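Local coordinates for protein (glyceraldehyde 3-phosphate dehydrogenase) (Sulfolobus solfataricus, PDB 1B7G), which catalyses the phosphorylating oxidation of D-glyceraldehyde 3-phosphate in glycolysis, using either NADP or NAD as cofactor with a marked preference for NADP, at residues I275-I280 with L332-G337; I117-L122 with V305-D310; V157-A162 with N224-D229; Y133-S138 with A194-S199. The protein carries 1 engineered substitution. All coordinates share one frame; numbering follows the deposited sequence.

In the fold
The four contacts show how chemistry follows place in a two-domain dehydrogenase. Interactions 2 and 4 are buried and only about 10 Å apart between centres; both reach the parallel nucleotide-binding sheet, where strands 118-119 and 133-136 are neighbours, and both rely on carboxylates that meet backbone amides, arginines or ordered water. Interaction 1 lies nearer the surface and touches interaction 2 by packing around Pro306, yet it too turns on one glutamate gripping a backbone N-H. Interaction 3, furthest from the centre of the chain, is of another kind: two strands of the mixed catalytic-domain sheet joined by main-chain bonds. Interaction 1 reaches that same sheet through strand 278-288.

Interaction 1 (I275-I280 with L332-G337); sequences IPEVMI and LGILKG
Where strand 278-288 of the mixed catalytic-domain sheet is about to begin, its lead-in residues meet the C-terminal tail that leaves helix 321-331. That helix ends in a Schellman motif, with Gly333 at positive phi turning the chain into the extended run that follows.

The polar part of the contact rests on Glu277. Its CG stands anti to the carbonyl carbon and the chain then bends at chi2 (87°), which swings the carboxylate across to the tail. There OE2 accepts the backbone N-H of Leu335, N to OE2 2.7 Å, in a fairly straight bond (159° at the hydrogen). The donor approaches from above the carboxylate plane, 27° out of it. The same oxygen forms a salt bridge with Arg270, whose NH2 also makes a weak hydrogen bond to Gly333 O, so one arginine ties the glutamate to the end of the helix. This positive partner is likely to favour the ionised carboxylate.

Van der Waals packing flanks this bond. In its purely apolar pair, Ile334 reaches with its CD1 to the ring of Pro276, 3.8 Å from CG, the two side chains crossing obliquely. The other branch of Ile334, CG2, lies beside the glutamate, 3.8 Å from Glu277 OE2. Leu335 crosses the glutamate obliquely and also packs on Val247 of strand 246-249; its CB comes within 3.5 Å of Glu277 OE2.

Interaction 2 (I117-L122 with V305-D310); sequences ISFSAL and VPENID
Glu307 sets CG anti to its carbonyl carbon and then folds back at chi2 (-58°), bringing its carboxylate to the start of helix 121-128, while Phe119, with CG anti to the backbone N (chi1 174°), sends its ring toward helix 304-315. Glu307 OE1 takes the N-H of Ala121 on its syn lone pair, N to OE1 2.8 Å and nearly straight at 166°. The other oxygen, OE2, accepts from a water 2.9 Å away, which also hydrogen-bonds Ser120 OG and accepts the N-H of Leu122; two amides are thus held, one directly, one through water. An alanine at Glu307, lacking the carboxylate that accepts the Ala121 N-H and holds the water, would probably loosen the start of helix 121-128 against helix 304-315. Ala121 CB touches both carboxylates, 3.4 Å from Glu307 OE1 and from Asp310 OD2. Asp310 CB lies at the edge of the Phe119 ring, 3.8 Å from CZ. Arg245 makes salt bridges to both acids, and Arg146 to Glu307, which would favour their ionised forms. Helix 304-315 is thereby fixed beside strand 118-119 at the rim of the parallel sheet, with strand 133-136 touching Glu307 and helix 321-331 packed against Ala121 and Asp310.

Interaction 3 (V157-A162 with N224-D229); sequences VEKVRA and NITLKD. Unlike the reference sequence in segment 157-162: Lys159 (reference Asn).
Strands 157-162 and 224-227 run antiparallel, their axes 4.6 Å apart at closest approach, with a classic beta bulge at Glu158 and Lys159 in the mixed sheet of the catalytic domain. At the bulge Thr226 O accepts two donors, Glu158 N at 2.8 Å and Lys159 N at 3.1 Å. Thr226 N answers to Lys159 O, making a hydrogen-bonded pair, and Arg161 with Asn224 forms a second one. The shift by one residue keeps Val157, Val160, Ile225 and Leu227 on one face, which packs on helix 139-152. There Val157 spreads its branches, CG1 lying 3.8 Å from Ile225 CG2 and CG2 lying 3.9 Å from Leu227 CD2.

The opposite face carries Lys159, Arg161, Asn224 and Thr226. The engineered Lys159, asparagine in the reference sequence, meets Thr226 CB with its own CB at 3.8 Å, and its chain, bent at chi3, lays CD over the rim of one face of the Arg161 guanidinium. Arg161 NH2 has a salt bridge to Asp205, and Asn224 ND2 a hydrogen bond to Glu291.

Glu158, bent at chi2 (-69°), runs alongside Lys228, both pointing the same way. An alanine at Glu158 would probably loosen the methylenes of Lys228, since CG and the carboxylate would be gone while the backbone bond remained. Here OE2 lies 3.4 Å from Lys228 CD, whereas the two charged atoms, OE2 and NZ, stay 4.9 Å apart.

Interaction 4 (Y133-S138 with A194-S199); sequences YIRVVS and AKDVNS. With SO4 (sulfate ion), chain H; SO4 (sulfate ion), chain C.
The guanidinium of Arg135 meets Ser199 OG at its edge and in its plane, with Asp196 OD1 also near that plane; over one face, toward the rim, lies the water that joins Ser138 to Asp196. The Asp196 carboxylate stands almost upright to it, the two planes 79° apart, and they meet only in a long salt bridge, NH1 to OD1 3.9 Å. A weak, bent hydrogen bond runs from Arg135 NH2 to Ser199 OG. The arginine is better held by Ser118 OG at NH2 and by the backbone oxygen of Glu110 at NH1. It gets there on a chain extended to CD and then bent at chi3 (64°).

Ser199 turns OG back to give its proton to Asp196 O, 2.5 Å away, and Ser199 N donates to the same oxygen. Val137 CG1 packs beside it, 3.9 Å from Asp196 O.

Two waters and two sulfates extend the contact. One water gives a proton to Asp196 OD1 at 2.7 Å and another to a sulfate oxygen, and Lys195 NZ donates to that sulfate, NZ to O4 2.7 Å. The second water accepts the N-H of Ser138 and donates weakly to Asp196 OD2. Ser138, N-cap of helix 139-152, donates OG to the other sulfate, O4 at 2.8 Å, which Asn140, Arg166 and His193 also bind; with Ser138 and His192 they form the inorganic phosphate site, so this sulfate probably mimics phosphate. Asp196, whose OD2 hydrogen-bonds His192 ND1, would act as a second-shell anchor behind the anion pocket.

Interaction 1 (I275-I280 with L332-G337)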
loop_
_atom_site.group_PDB
_atom_site.type_symbol
_atom_site.label_atom_id
_atom_site.label_comp_id
_atom_site.label_asym_id
_atom_site.label_seq_id
_atom_site.Cartn_x
_atom_site.Cartn_y
_atom_site.Cartn_z
ATOM N N ILE A 275 -6.919 2.831 6.370
ATOM C CA ILE A 275 -7.073 3.612 7.600
ATOM C C ILE A 275 -8.531 4.084 7.605
ATOM O O ILE A 275 -8.865 5.171 7.106
ATOM C CB ILE A 275 -6.158 4.804 7.739
ATOM C CG1 ILE A 275 -4.660 4.443 7.702
ATOM C CG2 ILE A 275 -6.448 5.654 8.984
ATOM C CD1 ILE A 275 -3.762 5.670 7.652
ATOM N N PRO A 276 -9.417 3.278 8.196
ATOM C CA PRO A 276 -10.829 3.557 8.171
ATOM C C PRO A 276 -11.274 4.682 9.100
ATOM O O PRO A 276 -12.451 5.074 9.081
ATOM C CB PRO A 276 -11.499 2.252 8.574
ATOM C CG PRO A 276 -10.413 1.235 8.742
ATOM C CD PRO A 276 -9.098 1.936 8.778
ATOM N N GLU A 277 -10.441 5.107 10.018
ATOM C CA GLU A 277 -10.738 6.142 10.970
ATOM C C GLU A 277 -10.594 7.564 10.393
ATOM O O GLU A 277 -9.725 7.771 9.537
ATOM C CB GLU A 277 -9.781 6.042 12.161
ATOM C CG GLU A 277 -9.850 4.661 12.874
ATOM C CD GLU A 277 -8.937 3.615 12.268
ATOM O OE1 GLU A 277 -8.224 3.917 11.277
ATOM O OE2 GLU A 277 -8.927 2.462 12.777
ATOM N N VAL A 278 -11.332 8.509 10.940
ATOM C CA VAL A 278 -11.160 9.936 10.544
ATOM C C VAL A 278 -9.856 10.394 11.147
ATOM O O VAL A 278 -9.650 10.126 12.346
ATOM C CB VAL A 278 -12.339 10.805 11.045
ATOM C CG1 VAL A 278 -12.118 12.305 10.799
ATOM C CG2 VAL A 278 -13.616 10.396 10.311
ATOM N N MET A 279 -8.929 10.979 10.367
ATOM C CA MET A 279 -7.610 11.344 10.841
ATOM C C MET A 279 -7.508 12.845 11.151
ATOM O O MET A 279 -7.313 13.647 10.223
ATOM C CB MET A 279 -6.527 10.977 9.812
ATOM C CG MET A 279 -6.257 9.488 9.661
ATOM S SD MET A 279 -5.615 9.045 8.032
ATOM C CE MET A 279 -7.066 8.831 7.087
ATOM N N ILE A 280 -7.764 13.239 12.396
ATOM C CA ILE A 280 -7.775 14.659 12.745
ATOM C C ILE A 280 -6.375 15.128 13.120
ATOM O O ILE A 280 -5.703 14.520 13.953
ATOM C CB ILE A 280 -8.734 14.967 13.906
ATOM C CG1 ILE A 280 -10.174 14.648 13.495
ATOM C CG2 ILE A 280 -8.593 16.435 14.346
ATOM C CD1 ILE A 280 -11.205 14.790 14.578
ATOM N N LEU A 332 -12.225 -5.631 13.339
ATOM C CA LEU A 332 -11.594 -5.043 12.127
ATOM C C LEU A 332 -10.365 -4.244 12.486
ATOM O O LEU A 332 -9.815 -3.548 11.615
ATOM C CB LEU A 332 -12.614 -4.160 11.409
ATOM C CG LEU A 332 -13.848 -4.893 10.852
ATOM C CD1 LEU A 332 -14.708 -3.910 10.069
ATOM C CD2 LEU A 332 -13.434 -6.036 9.930
ATOM N N GLY A 333 -10.036 -4.249 13.766
ATOM C CA GLY A 333 -8.884 -3.547 14.296
ATOM C C GLY A 333 -9.018 -2.032 14.188
ATOM O O GLY A 333 -8.029 -1.364 13.876
ATOM N N ILE A 334 -10.191 -1.503 14.504
ATOM C CA ILE A 334 -10.453 -0.068 14.424
ATOM C C ILE A 334 -9.773 0.624 15.595
ATOM O O ILE A 334 -9.698 0.081 16.695
ATOM C CB ILE A 334 -11.959 0.218 14.400
ATOM C CG1 ILE A 334 -12.666 -0.401 13.196
ATOM C CG2 ILE A 334 -12.270 1.712 14.461
ATOM C CD1 ILE A 334 -12.011 -0.146 11.845
ATOM N N LEU A 335 -9.186 1.791 15.367
ATOM C CA LEU A 335 -8.461 2.486 16.419
ATOM C C LEU A 335 -9.149 3.695 16.999
ATOM O O LEU A 335 -10.055 4.256 16.425
ATOM C CB LEU A 335 -7.114 2.953 15.788
ATOM C CG LEU A 335 -6.240 1.847 15.202
ATOM C CD1 LEU A 335 -5.055 2.461 14.425
ATOM C CD2 LEU A 335 -5.730 0.922 16.308
ATOM N N LYS A 336 -8.596 4.219 18.087
ATOM C CA LYS A 336 -9.010 5.511 18.643
ATOM C C LYS A 336 -7.709 6.132 19.177
ATOM O O LYS A 336 -6.687 5.453 19.115
ATOM C CB LYS A 336 -10.046 5.395 19.775
ATOM C CG LYS A 336 -9.405 4.706 21.003
ATOM C CD LYS A 336 -10.400 4.668 22.173
ATOM C CE LYS A 336 -9.693 3.806 23.273
ATOM N NZ LYS A 336 -10.576 3.815 24.485
ATOM N N GLY A 337 -7.731 7.348 19.672
ATOM C CA GLY A 337 -6.567 7.996 20.244
ATOM C C GLY A 337 -5.610 8.447 19.130
ATOM O O GLY A 337 -6.034 8.630 17.984
#

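Interaction 2 (I117-L122 with V305-D310)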
loop_
_atom_site.group_PDB
_atom_site.type_symbol
_atom_site.label_atom_id
_atom_site.label_comp_id
_atom_site.label_asym_id
_atom_site.label_seq_id
_atom_site.Cartn_x
_atom_site.Cartn_y
_atom_site.Cartn_z
ATOM N N ILE A 117 -33.742 4.721 4.903
ATOM C CA ILE A 117 -33.068 5.659 5.795
ATOM C C ILE A 117 -31.590 5.759 5.390
ATOM O O ILE A 117 -31.108 4.839 4.739
ATOM C CB ILE A 117 -33.210 5.187 7.240
ATOM C CG1 ILE A 117 -32.904 6.304 8.230
ATOM C CG2 ILE A 117 -32.324 3.946 7.476
ATOM C CD1 ILE A 117 -33.081 5.961 9.695
ATOM N N SER A 118 -30.939 6.856 5.733
ATOM C CA SER A 118 -29.468 6.916 5.503
ATOM C C SER A 118 -28.865 6.685 6.879
ATOM O O SER A 118 -29.547 6.927 7.884
ATOM C CB SER A 118 -29.015 8.271 4.918
ATOM O OG SER A 118 -29.523 8.353 3.608
ATOM N N PHE A 119 -27.598 6.291 6.935
ATOM C CA PHE A 119 -26.998 5.824 8.168
ATOM C C PHE A 119 -25.549 6.197 8.364
ATOM O O PHE A 119 -24.729 6.165 7.462
ATOM C CB PHE A 119 -27.025 4.247 8.028
ATOM C CG PHE A 119 -26.346 3.431 9.078
ATOM C CD1 PHE A 119 -25.006 3.141 9.063
ATOM C CD2 PHE A 119 -27.116 2.824 10.076
ATOM C CE1 PHE A 119 -24.403 2.350 10.011
ATOM C CE2 PHE A 119 -26.526 2.040 11.067
ATOM C CZ PHE A 119 -25.166 1.777 11.034
ATOM N N SER A 120 -25.153 6.342 9.596
ATOM C CA SER A 120 -23.816 6.403 10.088
ATOM C C SER A 120 -23.863 5.874 11.522
ATOM O O SER A 120 -24.586 6.512 12.285
ATOM C CB SER A 120 -23.202 7.812 10.037
ATOM O OG SER A 120 -21.766 7.690 10.054
ATOM N N ALA A 121 -23.119 4.845 11.876
ATOM C CA ALA A 121 -23.245 4.171 13.155
ATOM C C ALA A 121 -23.036 5.023 14.376
ATOM O O ALA A 121 -23.711 4.833 15.385
ATOM C CB ALA A 121 -22.350 2.919 13.267
ATOM N N LEU A 122 -22.139 5.990 14.377
ATOM C CA LEU A 122 -21.945 6.883 15.492
ATOM C C LEU A 122 -23.119 7.856 15.637
ATOM O O LEU A 122 -23.063 8.628 16.599
ATOM C CB LEU A 122 -20.638 7.664 15.372
ATOM C CG LEU A 122 -19.388 7.017 15.961
ATOM C CD1 LEU A 122 -19.066 5.714 15.244
ATOM C CD2 LEU A 122 -18.185 7.949 15.904
ATOM N N VAL A 305 -16.312 0.865 5.390
ATOM C CA VAL A 305 -16.341 -0.580 5.675
ATOM C C VAL A 305 -16.966 -0.931 6.998
ATOM O O VAL A 305 -17.994 -1.638 6.967
ATOM C CB VAL A 305 -14.926 -1.162 5.465
ATOM C CG1 VAL A 305 -14.825 -2.638 5.835
ATOM C CG2 VAL A 305 -14.614 -0.980 3.965
ATOM N N PRO A 306 -16.526 -0.447 8.152
ATOM C CA PRO A 306 -17.142 -0.718 9.426
ATOM C C PRO A 306 -18.586 -0.256 9.483
ATOM O O PRO A 306 -19.452 -0.979 10.038
ATOM C CB PRO A 306 -16.246 -0.100 10.474
ATOM C CG PRO A 306 -15.502 0.970 9.719
ATOM C CD PRO A 306 -15.379 0.495 8.296
ATOM N N GLU A 307 -18.955 0.845 8.826
ATOM C CA GLU A 307 -20.300 1.336 8.744
ATOM C C GLU A 307 -21.240 0.338 8.072
ATOM O O GLU A 307 -22.366 0.124 8.526
ATOM C CB GLU A 307 -20.383 2.689 7.960
ATOM C CG GLU A 307 -19.463 3.760 8.537
ATOM C CD GLU A 307 -19.729 4.089 9.988
ATOM O OE1 GLU A 307 -20.902 3.944 10.387
ATOM O OE2 GLU A 307 -18.798 4.404 10.774
ATOM N N ASN A 308 -20.771 -0.334 7.021
ATOM C CA ASN A 308 -21.607 -1.319 6.338
ATOM C C ASN A 308 -21.846 -2.540 7.254
ATOM O O ASN A 308 -22.953 -3.111 7.239
ATOM C CB ASN A 308 -20.986 -1.747 5.013
ATOM C CG ASN A 308 -21.345 -0.885 3.829
ATOM O OD1 ASN A 308 -22.362 -1.103 3.170
ATOM N ND2 ASN A 308 -20.518 0.113 3.543
ATOM N N ILE A 309 -20.839 -2.896 8.057
ATOM C CA ILE A 309 -21.032 -4.012 8.994
ATOM C C ILE A 309 -22.090 -3.680 10.036
ATOM O O ILE A 309 -23.055 -4.448 10.274
ATOM C CB ILE A 309 -19.713 -4.441 9.640
ATOM C CG1 ILE A 309 -18.683 -4.895 8.616
ATOM C CG2 ILE A 309 -20.000 -5.593 10.643
ATOM C CD1 ILE A 309 -19.177 -5.923 7.605
ATOM N N ASP A 310 -22.047 -2.484 10.630
ATOM C CA ASP A 310 -23.085 -2.091 11.593
ATOM C C ASP A 310 -24.449 -1.983 10.973
ATOM O O ASP A 310 -25.479 -2.317 11.613
ATOM C CB ASP A 310 -22.687 -0.787 12.284
ATOM C CG ASP A 310 -21.452 -0.941 13.131
ATOM O OD1 ASP A 310 -21.320 -2.022 13.765
ATOM O OD2 ASP A 310 -20.613 -0.013 13.194
HETATM O O HOH W 1 -20.142 6.702 11.928
#

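Interaction 3 (V157-A162 with N224-D229)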
loop_
_atom_site.group_PDB
_atom_site.type_symbol
_atom_site.label_atom_id
_atom_site.label_comp_id
_atom_site.label_asym_id
_atom_site.label_seq_id
_atom_site.Cartn_x
_atom_site.Cartn_y
_atom_site.Cartn_z
ATOM N N VAL A 157 -23.926 21.063 18.279
ATOM C CA VAL A 157 -23.430 21.649 17.042
ATOM C C VAL A 157 -24.579 22.408 16.391
ATOM O O VAL A 157 -25.615 21.857 16.014
ATOM C CB VAL A 157 -22.857 20.601 16.070
ATOM C CG1 VAL A 157 -22.524 21.195 14.718
ATOM C CG2 VAL A 157 -21.636 19.963 16.748
ATOM N N GLU A 158 -24.362 23.713 16.286
ATOM C CA GLU A 158 -25.414 24.573 15.749
ATOM C C GLU A 158 -25.196 24.900 14.291
ATOM O O GLU A 158 -26.153 25.130 13.548
ATOM C CB GLU A 158 -25.410 25.855 16.618
ATOM C CG GLU A 158 -25.844 25.550 18.041
ATOM C CD GLU A 158 -27.315 25.174 18.131
ATOM O OE1 GLU A 158 -28.006 25.147 17.086
ATOM O OE2 GLU A 158 -27.788 24.903 19.245
ATOM N N LYS A 159 -23.924 24.873 13.872
ATOM C CA LYS A 159 -23.612 25.193 12.489
ATOM C C LYS A 159 -22.282 24.608 12.005
ATOM O O LYS A 159 -21.317 24.519 12.712
ATOM C CB LYS A 159 -23.559 26.735 12.318
ATOM C CG LYS A 159 -23.620 27.086 10.834
ATOM C CD LYS A 159 -23.249 28.517 10.551
ATOM C CE LYS A 159 -24.239 29.501 11.140
ATOM N NZ LYS A 159 -24.009 30.871 10.586
ATOM N N VAL A 160 -22.289 24.148 10.737
ATOM C CA VAL A 160 -21.092 23.581 10.130
ATOM C C VAL A 160 -20.857 24.239 8.760
ATOM O O VAL A 160 -21.767 24.245 7.929
ATOM C CB VAL A 160 -21.198 22.056 9.887
ATOM C CG1 VAL A 160 -19.956 21.521 9.126
ATOM C CG2 VAL A 160 -21.331 21.272 11.179
ATOM N N ARG A 161 -19.612 24.648 8.553
ATOM C CA ARG A 161 -19.195 25.115 7.222
ATOM C C ARG A 161 -17.922 24.304 6.916
ATOM O O ARG A 161 -17.083 24.182 7.811
ATOM C CB ARG A 161 -18.914 26.612 7.131
ATOM C CG ARG A 161 -20.156 27.500 7.397
ATOM C CD ARG A 161 -21.153 27.340 6.273
ATOM N NE ARG A 161 -22.332 28.211 6.400
ATOM C CZ ARG A 161 -23.482 27.810 6.947
ATOM N NH1 ARG A 161 -23.545 26.555 7.405
ATOM N NH2 ARG A 161 -24.547 28.607 7.040
ATOM N N ALA A 162 -17.891 23.649 5.748
ATOM C CA ALA A 162 -16.736 22.808 5.481
ATOM C C ALA A 162 -16.341 22.912 3.991
ATOM O O ALA A 162 -17.173 23.069 3.131
ATOM C CB ALA A 162 -17.052 21.330 5.777
ATOM N N ASN A 224 -15.336 24.242 9.989
ATOM C CA ASN A 224 -15.635 25.305 10.949
ATOM C C ASN A 224 -16.997 24.955 11.578
ATOM O O ASN A 224 -17.996 24.954 10.885
ATOM C CB ASN A 224 -15.685 26.645 10.241
ATOM C CG ASN A 224 -16.107 27.780 11.164
ATOM O OD1 ASN A 224 -17.136 27.796 11.849
ATOM N ND2 ASN A 224 -15.263 28.807 11.195
ATOM N N ILE A 225 -16.921 24.733 12.890
ATOM C CA ILE A 225 -18.149 24.342 13.610
ATOM C C ILE A 225 -18.525 25.472 14.578
ATOM O O ILE A 225 -17.673 26.078 15.220
ATOM C CB ILE A 225 -17.901 23.048 14.414
ATOM C CG1 ILE A 225 -17.607 21.828 13.522
ATOM C CG2 ILE A 225 -19.099 22.714 15.318
ATOM C CD1 ILE A 225 -16.998 20.684 14.333
ATOM N N THR A 226 -19.847 25.764 14.634
ATOM C CA THR A 226 -20.295 26.736 15.636
ATOM C C THR A 226 -21.146 25.972 16.668
ATOM O O THR A 226 -22.015 25.214 16.237
ATOM C CB THR A 226 -21.153 27.870 15.047
ATOM O OG1 THR A 226 -20.417 28.471 14.003
ATOM C CG2 THR A 226 -21.509 28.888 16.135
ATOM N N LEU A 227 -20.745 26.027 17.916
ATOM C CA LEU A 227 -21.422 25.309 18.995
ATOM C C LEU A 227 -22.423 26.194 19.745
ATOM O O LEU A 227 -22.379 27.426 19.695
ATOM C CB LEU A 227 -20.375 24.813 20.009
ATOM C CG LEU A 227 -19.226 24.004 19.394
ATOM C CD1 LEU A 227 -18.151 23.710 20.412
ATOM C CD2 LEU A 227 -19.771 22.733 18.762
ATOM N N LYS A 228 -23.315 25.555 20.493
ATOM C CA LYS A 228 -24.359 26.315 21.200
ATOM C C LYS A 228 -23.747 27.126 22.316
ATOM O O LYS A 228 -24.111 28.259 22.618
ATOM C CB LYS A 228 -25.402 25.316 21.703
ATOM C CG LYS A 228 -26.304 25.830 22.828
ATOM C CD LYS A 228 -27.727 25.332 22.594
ATOM C CE LYS A 228 -28.480 25.128 23.897
ATOM N NZ LYS A 228 -29.937 24.938 23.642
ATOM N N ASP A 229 -22.809 26.491 23.014
ATOM C CA ASP A 229 -22.143 27.054 24.157
ATOM C C ASP A 229 -20.650 27.246 23.942
ATOM O O ASP A 229 -20.079 26.589 23.073
ATOM C CB ASP A 229 -22.329 26.042 25.341
ATOM C CG ASP A 229 -23.748 25.482 25.312
ATOM O OD1 ASP A 229 -24.690 26.305 25.390
ATOM O OD2 ASP A 229 -23.894 24.249 25.106
#

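Interaction 4 (Y133-S138 with A194-S199)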
loop_
_atom_site.group_PDB
_atom_site.type_symbol
_atom_site.label_atom_id
_atom_site.label_comp_id
_atom_site.label_asym_id
_atom_site.label_seq_id
_atom_site.Cartn_x
_atom_site.Cartn_y
_atom_site.Cartn_z
ATOM N N TYR A 133 -34.019 -1.390 4.033
ATOM C CA TYR A 133 -33.150 -0.751 3.039
ATOM C C TYR A 133 -32.484 0.457 3.667
ATOM O O TYR A 133 -33.191 1.290 4.262
ATOM C CB TYR A 133 -33.902 -0.398 1.749
ATOM C CG TYR A 133 -34.456 -1.676 1.127
ATOM C CD1 TYR A 133 -33.611 -2.617 0.550
ATOM C CD2 TYR A 133 -35.818 -1.953 1.220
ATOM C CE1 TYR A 133 -34.116 -3.794 -0.004
ATOM C CE2 TYR A 133 -36.318 -3.139 0.702
ATOM C CZ TYR A 133 -35.474 -4.047 0.118
ATOM O OH TYR A 133 -35.998 -5.228 -0.389
ATOM N N ILE A 134 -31.173 0.425 3.793
ATOM C CA ILE A 134 -30.401 1.451 4.519
ATOM C C ILE A 134 -29.350 2.032 3.574
ATOM O O ILE A 134 -28.693 1.275 2.860
ATOM C CB ILE A 134 -29.710 0.822 5.742
ATOM C CG1 ILE A 134 -30.742 0.408 6.814
ATOM C CG2 ILE A 134 -28.674 1.757 6.365
ATOM C CD1 ILE A 134 -30.119 -0.108 8.107
ATOM N N ARG A 135 -29.216 3.370 3.531
ATOM C CA ARG A 135 -28.176 3.932 2.658
ATOM C C ARG A 135 -27.016 4.374 3.529
ATOM O O ARG A 135 -27.215 5.201 4.419
ATOM C CB ARG A 135 -28.653 5.148 1.838
ATOM C CG ARG A 135 -27.515 5.621 0.890
ATOM C CD ARG A 135 -27.970 6.920 0.177
ATOM N NE ARG A 135 -28.149 7.983 1.164
ATOM C CZ ARG A 135 -28.118 9.282 0.881
ATOM N NH1 ARG A 135 -27.854 9.677 -0.357
ATOM N NH2 ARG A 135 -28.260 10.166 1.850
ATOM N N VAL A 136 -25.879 3.695 3.446
ATOM C CA VAL A 136 -24.716 4.164 4.199
ATOM C C VAL A 136 -24.219 5.422 3.444
ATOM O O VAL A 136 -23.935 5.321 2.264
ATOM C CB VAL A 136 -23.596 3.129 4.264
ATOM C CG1 VAL A 136 -22.301 3.770 4.784
ATOM C CG2 VAL A 136 -23.975 1.919 5.170
ATOM N N VAL A 137 -24.089 6.558 4.107
ATOM C CA VAL A 137 -23.679 7.792 3.425
ATOM C C VAL A 137 -22.284 7.651 2.801
ATOM O O VAL A 137 -21.538 6.712 3.085
ATOM C CB VAL A 137 -23.679 9.014 4.345
ATOM C CG1 VAL A 137 -25.082 9.647 4.380
ATOM C CG2 VAL A 137 -23.225 8.673 5.749
ATOM N N SER A 138 -21.934 8.618 1.935
ATOM C CA SER A 138 -20.652 8.543 1.226
ATOM C C SER A 138 -19.493 8.617 2.176
ATOM O O SER A 138 -19.599 8.980 3.359
ATOM C CB SER A 138 -20.570 9.715 0.191
ATOM O OG SER A 138 -20.293 10.918 0.961
ATOM N N ALA A 194 -23.685 18.429 2.153
ATOM C CA ALA A 194 -24.538 19.049 3.157
ATOM C C ALA A 194 -25.907 18.383 3.245
ATOM O O ALA A 194 -26.307 17.949 4.314
ATOM C CB ALA A 194 -24.626 20.562 2.923
ATOM N N LYS A 195 -26.551 18.184 2.119
ATOM C CA LYS A 195 -27.787 17.445 2.033
ATOM C C LYS A 195 -27.599 16.030 2.606
ATOM O O LYS A 195 -28.417 15.602 3.405
ATOM C CB LYS A 195 -28.241 17.353 0.589
ATOM C CG LYS A 195 -29.642 16.823 0.417
ATOM C CD LYS A 195 -30.030 16.570 -1.043
ATOM C CE LYS A 195 -31.564 16.485 -1.085
ATOM N NZ LYS A 195 -32.103 15.926 -2.344
ATOM N N ASP A 196 -26.503 15.362 2.248
ATOM C CA ASP A 196 -26.273 14.010 2.770
ATOM C C ASP A 196 -26.117 14.014 4.271
ATOM O O ASP A 196 -26.742 13.138 4.888
ATOM C CB ASP A 196 -25.162 13.285 2.033
ATOM C CG ASP A 196 -25.519 13.059 0.567
ATOM O OD1 ASP A 196 -26.695 13.333 0.238
ATOM O OD2 ASP A 196 -24.674 12.733 -0.271
ATOM N N VAL A 197 -25.438 14.978 4.870
ATOM C CA VAL A 197 -25.355 15.065 6.331
ATOM C C VAL A 197 -26.764 15.236 6.934
ATOM O O VAL A 197 -27.145 14.651 7.987
ATOM C CB VAL A 197 -24.434 16.202 6.731
ATOM C CG1 VAL A 197 -24.538 16.659 8.192
ATOM C CG2 VAL A 197 -22.940 15.918 6.494
ATOM N N ASN A 198 -27.557 16.099 6.294
ATOM C CA ASN A 198 -28.918 16.387 6.708
ATOM C C ASN A 198 -29.873 15.204 6.542
ATOM O O ASN A 198 -30.946 15.167 7.154
ATOM C CB ASN A 198 -29.467 17.558 5.871
ATOM C CG ASN A 198 -29.090 18.921 6.431
ATOM O OD1 ASN A 198 -28.982 19.868 5.646
ATOM N ND2 ASN A 198 -28.955 19.033 7.724
ATOM N N SER A 199 -29.525 14.191 5.755
ATOM C CA SER A 199 -30.332 12.982 5.646
ATOM C C SER A 199 -30.178 12.143 6.929
ATOM O O SER A 199 -30.921 11.202 7.167
ATOM C CB SER A 199 -29.810 12.127 4.480
ATOM O OG SER A 199 -28.594 11.458 4.846
HETATM S S SO4 H . -30.845 12.814 -3.120
HETATM O O1 SO4 H . -32.343 13.049 -3.016
HETATM O O2 SO4 H . -30.546 12.307 -4.498
HETATM O O3 SO4 H . -30.386 11.859 -2.083
HETATM O O4 SO4 H . -30.187 14.157 -2.927
HETATM S S SO4 C . -17.841 11.830 -1.524
HETATM O O1 SO4 C . -17.699 11.193 -2.827
HETATM O O2 SO4 C . -17.029 13.168 -1.530
HETATM O O3 SO4 C . -17.351 11.103 -0.357
HETATM O O4 SO4 C . -19.278 12.128 -1.383
HETATM O O HOH W 2 -29.369 12.990 0.429
HETATM O O HOH W 3 -23.980 10.145 0.742
#